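Local coordinates for protein putative acetyltransferase Ta0821 (Thermoplasma acidophilum DSM 1728, PDB 3C26) that is a putative acetyltransferase of the GNAT family that probably transfers an acyl group, its substrate not being established, at residues V85-L90 against E118-A123; H141-Y146 against L259-Y264; G170-F175 against Y242-L247. All coordinates share one frame; numbering follows the deposited sequence.

Contact 1 of 3, residues V85-L90 against E118-A123; sequences VMLGGL and ERLRSA. With NO3 (nitrate ion), chain C; NO3 (nitrate ion), chain D.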
loop_
_atom_site.group_PDB
_atom_site.type_symbol
_atom_site.label_atom_id
_atom_site.label_comp_id
_atom_site.label_asym_id
_atom_site.label_seq_id
_atom_site.Cartn_x
_atom_site.Cartn_y
_atom_site.Cartn_z
ATOM N N VAL A 85 5.883 -25.014 -14.109
ATOM C CA VAL A 85 6.434 -25.101 -12.749
ATOM C C VAL A 85 6.220 -23.763 -12.069
ATOM O O VAL A 85 6.649 -22.728 -12.556
ATOM C CB VAL A 85 7.960 -25.500 -12.732
ATOM C CG1 VAL A 85 8.539 -25.443 -11.320
ATOM C CG2 VAL A 85 8.148 -26.866 -13.376
HETATM N N MSE A 86 5.589 -23.816 -10.907
HETATM C CA MSE A 86 5.378 -22.632 -10.087
HETATM C C MSE A 86 6.527 -22.517 -9.141
HETATM O O MSE A 86 6.939 -23.473 -8.505
HETATM C CB MSE A 86 4.111 -22.742 -9.234
HETATM C CG MSE A 86 3.710 -21.477 -8.606
HETATM SE SE MSE A 86 2.888 -20.254 -9.835
HETATM C CE MSE A 86 2.367 -18.811 -8.683
ATOM N N LEU A 87 6.999 -21.302 -9.034
ATOM C CA LEU A 87 8.095 -20.989 -8.140
ATOM C C LEU A 87 7.617 -19.994 -7.134
ATOM O O LEU A 87 6.799 -19.095 -7.435
ATOM C CB LEU A 87 9.238 -20.361 -8.898
ATOM C CG LEU A 87 9.820 -21.171 -10.060
ATOM C CD1 LEU A 87 10.780 -20.284 -10.790
ATOM C CD2 LEU A 87 10.480 -22.521 -9.580
ATOM N N GLY A 88 8.135 -20.186 -5.931
ATOM C CA GLY A 88 7.963 -19.231 -4.870
ATOM C C GLY A 88 8.680 -19.578 -3.598
ATOM O O GLY A 88 9.614 -20.368 -3.582
ATOM N N GLY A 89 8.270 -18.940 -2.531
ATOM C CA GLY A 89 8.893 -19.196 -1.261
ATOM C C GLY A 89 10.355 -18.772 -1.273
ATOM O O GLY A 89 11.188 -19.383 -0.631
ATOM N N LEU A 90 10.672 -17.746 -2.065
ATOM C CA LEU A 90 12.046 -17.172 -2.106
ATOM C C LEU A 90 12.364 -16.398 -0.810
ATOM O O LEU A 90 11.814 -15.329 -0.510
ATOM C CB LEU A 90 12.286 -16.299 -3.378
ATOM C CG LEU A 90 13.766 -16.130 -3.794
ATOM C CD1 LEU A 90 13.876 -15.498 -5.213
ATOM C CD2 LEU A 90 14.606 -15.288 -2.778
ATOM N N GLU A 118 8.385 -26.147 -20.074
ATOM C CA GLU A 118 8.415 -25.058 -21.051
ATOM C C GLU A 118 8.149 -23.687 -20.413
ATOM O O GLU A 118 8.481 -22.655 -20.989
ATOM C CB GLU A 118 7.396 -25.294 -22.152
ATOM C CG GLU A 118 7.863 -26.280 -23.228
ATOM C CD GLU A 118 9.105 -25.782 -23.989
ATOM O OE1 GLU A 118 9.274 -24.544 -24.192
ATOM O OE2 GLU A 118 9.928 -26.644 -24.404
ATOM N N ARG A 119 7.566 -23.722 -19.212
ATOM C CA ARG A 119 7.119 -22.520 -18.477
ATOM C C ARG A 119 7.334 -22.525 -16.975
ATOM O O ARG A 119 7.065 -23.506 -16.265
ATOM C CB ARG A 119 5.603 -22.267 -18.716
ATOM C CG ARG A 119 5.171 -22.174 -20.199
ATOM C CD ARG A 119 3.633 -22.289 -20.387
ATOM N NE ARG A 119 3.183 -23.677 -20.173
ATOM C CZ ARG A 119 1.910 -24.108 -20.139
ATOM N NH1 ARG A 119 0.885 -23.272 -20.298
ATOM N NH2 ARG A 119 1.659 -25.399 -19.930
ATOM N N LEU A 120 7.755 -21.362 -16.507
ATOM C CA LEU A 120 7.902 -21.068 -15.088
ATOM C C LEU A 120 6.959 -19.917 -14.796
ATOM O O LEU A 120 6.795 -19.006 -15.609
ATOM C CB LEU A 120 9.318 -20.613 -14.722
ATOM C CG LEU A 120 10.502 -21.468 -15.161
ATOM C CD1 LEU A 120 11.838 -20.754 -14.833
ATOM C CD2 LEU A 120 10.428 -22.900 -14.574
ATOM N N ARG A 121 6.342 -19.994 -13.629
ATOM C CA ARG A 121 5.475 -18.932 -13.122
ATOM C C ARG A 121 5.834 -18.587 -11.694
ATOM O O ARG A 121 6.375 -19.407 -10.947
ATOM C CB ARG A 121 3.991 -19.314 -13.213
ATOM C CG ARG A 121 3.542 -19.621 -14.595
ATOM C CD ARG A 121 2.083 -19.796 -14.709
ATOM N NE ARG A 121 1.741 -20.168 -16.080
ATOM C CZ ARG A 121 1.112 -21.284 -16.443
ATOM N NH1 ARG A 121 0.639 -22.087 -15.550
ATOM N NH2 ARG A 121 0.880 -21.536 -17.718
ATOM N N SER A 122 5.479 -17.360 -11.323
ATOM C CA SER A 122 5.715 -16.861 -9.976
ATOM C C SER A 122 4.785 -15.692 -9.674
ATOM O O SER A 122 4.447 -14.885 -10.559
ATOM C CB SER A 122 7.189 -16.429 -9.805
ATOM O OG SER A 122 7.587 -16.327 -8.439
ATOM N N ALA A 123 4.447 -15.587 -8.386
ATOM C CA ALA A 123 3.610 -14.536 -7.921
ATOM C C ALA A 123 4.446 -13.483 -7.188
ATOM O O ALA A 123 5.235 -13.794 -6.279
ATOM C CB ALA A 123 2.468 -15.092 -7.029
HETATM N N NO3 C . 4.903 -26.775 -19.856
HETATM O O1 NO3 C . 5.875 -27.745 -19.991
HETATM O O2 NO3 C . 3.579 -27.096 -20.096
HETATM O O3 NO3 C . 5.207 -25.474 -19.503
HETATM N N NO3 D . 9.619 -14.459 -6.813
HETATM O O1 NO3 D . 10.141 -15.694 -6.459
HETATM O O2 NO3 D . 8.231 -14.271 -6.846
HETATM O O3 NO3 D . 10.487 -13.393 -7.091
HETATM O O HOH W 1 5.078 -17.669 -6.373
#
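In selenomethionine M86, CG stands anti to the backbone N (chi1 -168°) and the chain bends at chi2 (76°), which brings SE 3.7 Å from CB of R121. The two side chains cross at about a right angle. CE of M86 continues to CB of A123 at 4.1 Å, while R121 runs extended to salt bridges with E263 and D82. The opposite face carries V85, L87 and L120: CB of V85 meets CD2 of L120 at 4.0 Å, and CD1 of L87 meets CD1 of L120 at 4.2 Å. Helix 101-113 packs on this face, with L113 against V85 and L120. The strands are parallel and linked by a helix, the beta-alpha-beta unit at the centre of the GNAT fold. Their bonds run from V85 N to R119 O, from R121 N to V85 O, and from L87 N to R121 O (2.8 Å). The strands, inclined at 35°, part beyond L87, consistent with the splay between the two central strands at which GNAT enzymes bind acetyl-CoA. At this split S122 OG lies 3.0 Å from L87 O and 2.7 Å from O2 of a nitrate ion, one proton for two acceptors. At the other end NE and NH2 of R119 grip a second nitrate edge-on, NE 2.8 Å from O3.

Contact 2 of 3, residues H141-Y146 against L259-Y264; sequences HQVEEY and LTVWEY. With EDO (1,2-ethanediol), chain G; EDO (1,2-ethanediol), chain F.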
loop_
_atom_site.group_PDB
_atom_site.type_symbol
_atom_site.label_atom_id
_atom_site.label_comp_id
_atom_site.label_asym_id
_atom_site.label_seq_id
_atom_site.Cartn_x
_atom_site.Cartn_y
_atom_site.Cartn_z
ATOM N N HIS A 141 7.572 -12.153 -17.941
ATOM C CA HIS A 141 6.604 -11.107 -18.281
ATOM C C HIS A 141 5.312 -11.313 -17.513
ATOM O O HIS A 141 4.917 -12.419 -17.257
ATOM C CB HIS A 141 6.352 -11.016 -19.792
ATOM C CG HIS A 141 6.182 -12.343 -20.459
ATOM N ND1 HIS A 141 7.226 -12.983 -21.107
ATOM C CD2 HIS A 141 5.097 -13.150 -20.585
ATOM C CE1 HIS A 141 6.791 -14.145 -21.575
ATOM N NE2 HIS A 141 5.503 -14.261 -21.280
ATOM N N GLN A 142 4.721 -10.225 -17.048
ATOM C CA GLN A 142 3.457 -10.296 -16.317
ATOM C C GLN A 142 2.312 -10.827 -17.171
ATOM O O GLN A 142 2.069 -10.323 -18.261
ATOM C CB GLN A 142 3.047 -8.936 -15.790
ATOM C CG GLN A 142 1.974 -9.045 -14.730
ATOM C CD GLN A 142 1.702 -7.732 -14.036
ATOM O OE1 GLN A 142 2.611 -7.065 -13.557
ATOM N NE2 GLN A 142 0.447 -7.371 -13.960
ATOM N N VAL A 143 1.587 -11.823 -16.658
ATOM C CA VAL A 143 0.490 -12.414 -17.434
ATOM C C VAL A 143 -0.869 -12.229 -16.769
ATOM O O VAL A 143 -1.925 -12.354 -17.405
ATOM C CB VAL A 143 0.740 -13.956 -17.715
ATOM C CG1 VAL A 143 2.005 -14.177 -18.549
ATOM C CG2 VAL A 143 0.824 -14.770 -16.403
ATOM N N GLU A 144 -0.858 -11.970 -15.474
ATOM C CA GLU A 144 -2.115 -11.735 -14.770
ATOM C C GLU A 144 -1.930 -10.915 -13.495
ATOM O O GLU A 144 -0.815 -10.754 -12.984
ATOM C CB GLU A 144 -2.845 -13.085 -14.526
ATOM C CG GLU A 144 -4.335 -13.038 -13.998
ATOM C CD GLU A 144 -5.299 -12.167 -14.790
ATOM O OE1 GLU A 144 -5.344 -10.917 -14.620
ATOM O OE2 GLU A 144 -6.017 -12.733 -15.639
ATOM N N GLU A 145 -3.042 -10.428 -12.957
ATOM C CA GLU A 145 -2.966 -9.637 -11.735
ATOM C C GLU A 145 -4.238 -9.773 -10.910
ATOM O O GLU A 145 -5.344 -9.789 -11.464
ATOM C CB GLU A 145 -2.681 -8.175 -12.154
ATOM C CG GLU A 145 -3.168 -7.121 -11.270
ATOM C CD GLU A 145 -2.553 -5.774 -11.601
ATOM O OE1 GLU A 145 -2.744 -5.240 -12.721
ATOM O OE2 GLU A 145 -1.867 -5.253 -10.734
ATOM N N TYR A 146 -4.057 -9.894 -9.588
ATOM C CA TYR A 146 -5.152 -10.059 -8.608
ATOM C C TYR A 146 -5.130 -8.983 -7.528
ATOM O O TYR A 146 -4.473 -9.149 -6.490
ATOM C CB TYR A 146 -5.109 -11.432 -7.894
ATOM C CG TYR A 146 -5.512 -12.586 -8.763
ATOM C CD1 TYR A 146 -4.723 -12.971 -9.842
ATOM C CD2 TYR A 146 -6.677 -13.298 -8.520
ATOM C CE1 TYR A 146 -5.102 -14.022 -10.679
ATOM C CE2 TYR A 146 -7.065 -14.366 -9.346
ATOM C CZ TYR A 146 -6.270 -14.716 -10.416
ATOM O OH TYR A 146 -6.633 -15.758 -11.208
ATOM N N LEU A 259 -1.613 -8.854 -6.266
ATOM C CA LEU A 259 -0.756 -10.030 -6.460
ATOM C C LEU A 259 -0.646 -10.300 -7.951
ATOM O O LEU A 259 -1.597 -10.694 -8.616
ATOM C CB LEU A 259 -1.279 -11.276 -5.743
ATOM C CG LEU A 259 -0.262 -12.430 -5.733
ATOM C CD1 LEU A 259 0.948 -12.033 -4.877
ATOM C CD2 LEU A 259 -0.892 -13.710 -5.227
ATOM N N THR A 260 0.549 -10.113 -8.462
ATOM C CA THR A 260 0.799 -10.249 -9.878
ATOM C C THR A 260 1.422 -11.577 -10.191
ATOM O O THR A 260 2.141 -12.140 -9.362
ATOM C CB THR A 260 1.741 -9.098 -10.387
ATOM O OG1 THR A 260 3.074 -9.280 -9.892
ATOM C CG2 THR A 260 1.202 -7.699 -9.970
ATOM N N VAL A 261 1.103 -12.059 -11.394
ATOM C CA VAL A 261 1.634 -13.317 -11.956
ATOM C C VAL A 261 2.532 -13.077 -13.173
ATOM O O VAL A 261 2.158 -12.469 -14.177
ATOM C CB VAL A 261 0.484 -14.341 -12.318
ATOM C CG1 VAL A 261 1.050 -15.711 -12.769
ATOM C CG2 VAL A 261 -0.465 -14.474 -11.171
ATOM N N TRP A 262 3.751 -13.569 -13.015
ATOM C CA TRP A 262 4.810 -13.547 -14.029
ATOM C C TRP A 262 5.117 -14.935 -14.596
ATOM O O TRP A 262 5.067 -15.950 -13.901
ATOM C CB TRP A 262 6.060 -12.914 -13.428
ATOM C CG TRP A 262 5.853 -11.453 -13.110
ATOM C CD1 TRP A 262 5.060 -10.950 -12.118
ATOM C CD2 TRP A 262 6.392 -10.312 -13.807
ATOM N NE1 TRP A 262 5.087 -9.572 -12.133
ATOM C CE2 TRP A 262 5.885 -9.152 -13.163
ATOM C CE3 TRP A 262 7.258 -10.152 -14.894
ATOM C CZ2 TRP A 262 6.230 -7.869 -13.559
ATOM C CZ3 TRP A 262 7.584 -8.865 -15.310
ATOM C CH2 TRP A 262 7.072 -7.736 -14.648
ATOM N N GLU A 263 5.407 -14.952 -15.883
ATOM C CA GLU A 263 5.770 -16.145 -16.595
ATOM C C GLU A 263 7.020 -15.989 -17.471
ATOM O O GLU A 263 7.296 -14.945 -18.112
ATOM C CB GLU A 263 4.549 -16.671 -17.414
ATOM C CG GLU A 263 4.760 -17.949 -18.185
ATOM C CD GLU A 263 3.491 -18.338 -18.956
ATOM O OE1 GLU A 263 2.494 -18.667 -18.298
ATOM O OE2 GLU A 263 3.471 -18.250 -20.208
ATOM N N TYR A 264 7.802 -17.052 -17.381
ATOM C CA TYR A 264 9.047 -17.281 -18.103
ATOM C C TYR A 264 8.844 -18.480 -19.062
ATOM O O TYR A 264 8.311 -19.546 -18.695
ATOM C CB TYR A 264 10.167 -17.604 -17.140
ATOM C CG TYR A 264 11.515 -17.898 -17.799
ATOM C CD1 TYR A 264 11.765 -19.133 -18.407
ATOM C CD2 TYR A 264 12.513 -16.922 -17.855
ATOM C CE1 TYR A 264 13.002 -19.391 -19.018
ATOM C CE2 TYR A 264 13.723 -17.165 -18.460
ATOM C CZ TYR A 264 13.965 -18.412 -19.037
ATOM O OH TYR A 264 15.175 -18.626 -19.670
HETATM C C1 EDO G . 6.138 -7.821 -19.060
HETATM O O1 EDO G . 5.558 -7.341 -17.844
HETATM C C2 EDO G . 7.214 -6.873 -19.573
HETATM O O2 EDO G . 8.280 -7.615 -20.212
HETATM C C1 EDO F . -4.610 -2.417 -9.180
HETATM O O1 EDO F . -4.363 -3.562 -10.022
HETATM C C2 EDO F . -3.896 -2.504 -7.826
HETATM O O2 EDO F . -2.600 -1.891 -7.888
#
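Backbone hydrogen bonds tie H141-Y146 to L259-Y264 as antiparallel strands; the C-terminal strand 258-265 lies between 119-125 and 141-153, and this contact is one side of that insertion. H141 and E263 exchange a pair of bonds, H141 N reaching E263 O at 2.8 Å, and Y146 and L259 do the same at the far end. Between them V143 and E144 both face V261, a classic beta bulge: V261 O takes V143 N at 2.6 Å and, weakly, E144 N at 3.3 Å, and V261 N returns a bond to E144 O. Among the ring contacts, CB of Q142 sits over the six-membered ring of W262, 4.0 Å from its centroid, in a CH-pi contact. Q142 N lies above the same ring toward its rim and donates to O1 of an ethanediol molecule at 3.1 Å. E263 O lies 3.5 Å above the H141 ring, over its centre. Apolar contacts centre on V143: chi1 of -62° sets CG1 anti to the carbonyl carbon, where it meets CB of E263 at 3.7 Å, leaving CG2 for CG1 of V261 at 3.8 Å. Several polar ends find partners beyond the pair: E263 with R121, Y146 OH with N220, T260 OG1 with V124 O. E144 OE1 accepts E145 N while OE2 goes to R244. The join thus rests on main-chain bonds, with charged and hydroxyl side chains bonding to neighbouring strands and loops.

Contact 3 of 3, residues G170-F175 against Y242-L247; sequences GRWRCF and YVRKAL. With EDO (1,2-ethanediol), chain F.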
loop_
_atom_site.group_PDB
_atom_site.type_symbol
_atom_site.label_atom_id
_atom_site.label_comp_id
_atom_site.label_asym_id
_atom_site.label_seq_id
_atom_site.Cartn_x
_atom_site.Cartn_y
_atom_site.Cartn_z
ATOM N N GLY A 170 -17.945 -20.753 -17.049
ATOM C CA GLY A 170 -17.146 -19.561 -17.275
ATOM C C GLY A 170 -16.102 -19.755 -18.367
ATOM O O GLY A 170 -15.904 -20.861 -18.889
ATOM N N ARG A 171 -15.374 -18.669 -18.593
ATOM C CA ARG A 171 -14.537 -18.492 -19.754
ATOM C C ARG A 171 -13.066 -18.409 -19.491
ATOM O O ARG A 171 -12.267 -18.240 -20.426
ATOM C CB ARG A 171 -14.983 -17.190 -20.451
ATOM C CG ARG A 171 -16.280 -17.291 -21.242
ATOM C CD ARG A 171 -16.011 -17.571 -22.708
ATOM N NE ARG A 171 -15.351 -18.867 -22.910
ATOM C CZ ARG A 171 -15.928 -20.043 -22.682
ATOM N NH1 ARG A 171 -17.156 -20.108 -22.207
ATOM N NH2 ARG A 171 -15.276 -21.158 -22.904
ATOM N N TRP A 172 -12.702 -18.481 -18.217
ATOM C CA TRP A 172 -11.298 -18.507 -17.853
ATOM C C TRP A 172 -10.813 -19.950 -17.798
ATOM O O TRP A 172 -11.588 -20.865 -17.489
ATOM C CB TRP A 172 -11.078 -17.870 -16.504
ATOM C CG TRP A 172 -11.356 -16.471 -16.576
ATOM C CD1 TRP A 172 -12.529 -15.845 -16.264
ATOM C CD2 TRP A 172 -10.501 -15.492 -17.104
ATOM N NE1 TRP A 172 -12.422 -14.523 -16.523
ATOM C CE2 TRP A 172 -11.173 -14.278 -17.034
ATOM C CE3 TRP A 172 -9.194 -15.513 -17.595
ATOM C CZ2 TRP A 172 -10.595 -13.093 -17.453
ATOM C CZ3 TRP A 172 -8.625 -14.329 -17.977
ATOM C CH2 TRP A 172 -9.330 -13.149 -17.932
ATOM N N ARG A 173 -9.557 -20.142 -18.183
ATOM C CA ARG A 173 -8.921 -21.458 -18.174
ATOM C C ARG A 173 -7.661 -21.512 -17.381
ATOM O O ARG A 173 -7.037 -22.542 -17.325
ATOM C CB ARG A 173 -8.551 -21.900 -19.567
ATOM C CG ARG A 173 -9.351 -22.996 -20.069
ATOM C CD ARG A 173 -10.727 -22.586 -20.169
ATOM N NE ARG A 173 -11.596 -23.741 -20.306
ATOM C CZ ARG A 173 -12.896 -23.681 -20.135
ATOM N NH1 ARG A 173 -13.482 -22.514 -19.801
ATOM N NH2 ARG A 173 -13.599 -24.791 -20.278
ATOM N N CYS A 174 -7.226 -20.365 -16.885
ATOM C CA CYS A 174 -6.065 -20.321 -15.950
ATOM C C CYS A 174 -6.593 -19.710 -14.710
ATOM O O CYS A 174 -7.376 -18.766 -14.775
ATOM C CB CYS A 174 -4.881 -19.530 -16.465
ATOM S SG CYS A 174 -4.286 -20.082 -18.029
ATOM N N PHE A 175 -6.173 -20.294 -13.594
ATOM C CA PHE A 175 -6.665 -19.979 -12.266
ATOM C C PHE A 175 -5.601 -20.054 -11.204
ATOM O O PHE A 175 -4.637 -20.769 -11.323
ATOM C CB PHE A 175 -7.672 -21.055 -11.781
ATOM C CG PHE A 175 -8.601 -21.573 -12.823
ATOM C CD1 PHE A 175 -8.235 -22.649 -13.620
ATOM C CD2 PHE A 175 -9.885 -21.043 -12.940
ATOM C CE1 PHE A 175 -9.083 -23.132 -14.554
ATOM C CE2 PHE A 175 -10.757 -21.535 -13.890
ATOM C CZ PHE A 175 -10.355 -22.578 -14.697
ATOM N N TYR A 242 -8.398 -12.067 -3.128
ATOM C CA TYR A 242 -7.498 -11.839 -4.252
ATOM C C TYR A 242 -8.380 -12.011 -5.461
ATOM O O TYR A 242 -8.836 -13.101 -5.752
ATOM C CB TYR A 242 -6.365 -12.836 -4.235
ATOM C CG TYR A 242 -5.450 -12.743 -3.024
ATOM C CD1 TYR A 242 -5.742 -13.396 -1.837
ATOM C CD2 TYR A 242 -4.282 -12.043 -3.097
ATOM C CE1 TYR A 242 -4.892 -13.347 -0.779
ATOM C CE2 TYR A 242 -3.405 -11.990 -2.041
ATOM C CZ TYR A 242 -3.716 -12.629 -0.876
ATOM O OH TYR A 242 -2.850 -12.504 0.186
ATOM N N VAL A 243 -8.660 -10.904 -6.127
ATOM C CA VAL A 243 -9.657 -10.860 -7.202
ATOM C C VAL A 243 -9.037 -10.595 -8.554
ATOM O O VAL A 243 -8.239 -9.716 -8.699
ATOM C CB VAL A 243 -10.754 -9.805 -6.904
ATOM C CG1 VAL A 243 -11.862 -9.850 -7.953
ATOM C CG2 VAL A 243 -11.370 -10.038 -5.532
ATOM N N ARG A 244 -9.388 -11.426 -9.531
ATOM C CA ARG A 244 -8.817 -11.296 -10.841
ATOM C C ARG A 244 -9.097 -9.890 -11.372
ATOM O O ARG A 244 -10.204 -9.386 -11.287
ATOM C CB ARG A 244 -9.308 -12.396 -11.806
ATOM C CG ARG A 244 -8.537 -12.372 -13.157
ATOM C CD ARG A 244 -9.220 -13.182 -14.221
ATOM N NE ARG A 244 -9.385 -14.596 -13.896
ATOM C CZ ARG A 244 -8.510 -15.564 -14.148
ATOM N NH1 ARG A 244 -7.342 -15.313 -14.674
ATOM N NH2 ARG A 244 -8.817 -16.800 -13.833
ATOM N N LYS A 245 -8.058 -9.260 -11.896
ATOM C CA LYS A 245 -8.121 -7.851 -12.378
ATOM C C LYS A 245 -9.407 -7.471 -13.161
ATOM O O LYS A 245 -10.075 -6.443 -12.874
ATOM C CB LYS A 245 -6.867 -7.552 -13.196
ATOM C CG LYS A 245 -6.753 -6.145 -13.691
ATOM C CD LYS A 245 -6.739 -5.200 -12.548
ATOM C CE LYS A 245 -6.074 -3.891 -12.890
ATOM N NZ LYS A 245 -6.133 -2.922 -11.746
ATOM N N ALA A 246 -9.785 -8.332 -14.091
ATOM C CA ALA A 246 -10.897 -8.031 -14.985
ATOM C C ALA A 246 -12.171 -7.904 -14.214
ATOM O O ALA A 246 -13.072 -7.168 -14.634
ATOM C CB ALA A 246 -11.050 -9.062 -16.093
ATOM N N LEU A 247 -12.241 -8.590 -13.076
ATOM C CA LEU A 247 -13.425 -8.529 -12.211
ATOM C C LEU A 247 -13.358 -7.363 -11.228
ATOM O O LEU A 247 -14.379 -6.819 -10.779
ATOM C CB LEU A 247 -13.533 -9.786 -11.361
ATOM C CG LEU A 247 -13.642 -11.157 -11.994
ATOM C CD1 LEU A 247 -13.998 -12.083 -10.898
ATOM C CD2 LEU A 247 -14.712 -11.173 -13.016
HETATM C C1 EDO F . -4.610 -2.417 -9.180
HETATM O O1 EDO F . -4.363 -3.562 -10.022
HETATM C C2 EDO F . -3.896 -2.504 -7.826
HETATM O O2 EDO F . -2.600 -1.891 -7.888
#
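W172 and R244 form a cation-pi stack that joins the loop leading into the disulfide-linked hairpin of strands 174-177 and 180-183 to the turn between strand 237-243 and helix 245-248. R244 occupies the N-cap position of that helix, and L247 N closes its first turn on R244 O. The guanidinium lies flat on the indole, the planes only 3° apart and the centres 3.9 Å from each other, and the two side chains slide past one another in opposite directions. The chain of R244 runs extended through CG and CD before the bend at chi3 (-60°) puts NE over the centre of the indole, 3.5 Å above its plane. One atom earlier, CD rests over the six-membered ring, 3.5 Å from the centroid, as a CH-pi contact. NH1 is 3.5 Å from W172 CE3. At the rim of the guanidinium, NH2 donates to C174 O at 2.6 Å; the bond is fairly straight (161°), and the donor lies in the carbonyl plane. C174 is thus held at SG by the disulfide to C183 and at O by R244. CB of A246, in the first turn of the helix, comes 4.3 Å from CZ2 of W172. Beyond the two segments, R244 NE donates to N220 O, and NH1 has E144 and Y181 OH as further partners. All three nitrogens of this buried guanidinium are therefore engaged, its plane set by the in-plane bond to C174 O and by the indole on one face. The carboxylate of E144, two carbonyl oxygens and the aromatic face would probably offset the charge of the buried group, consistent with an arginine serving as a polar crosslink among hairpin, strand and helix.

How the contacts relate
Contact 1 is the most deeply buried, close to the centre of the chain. Contact 2 is partly buried, with H141 and V143 exposed. Contact 3 lies farthest out, about 15 Å from the chain centre to its own centre, yet R244 itself is buried. Contacts 1 and 2 hold neighbouring strands, 119-125 and 258-265, and the salt bridge of R121 with E263 joins them directly. Contacts 2 and 3 meet through E144 with R244, and an ethanediol molecule touches both. Apolar packing supports the parallel pair, a bulged antiparallel pair follows, and at the periphery main-chain pairing gives way to a stacked side chain.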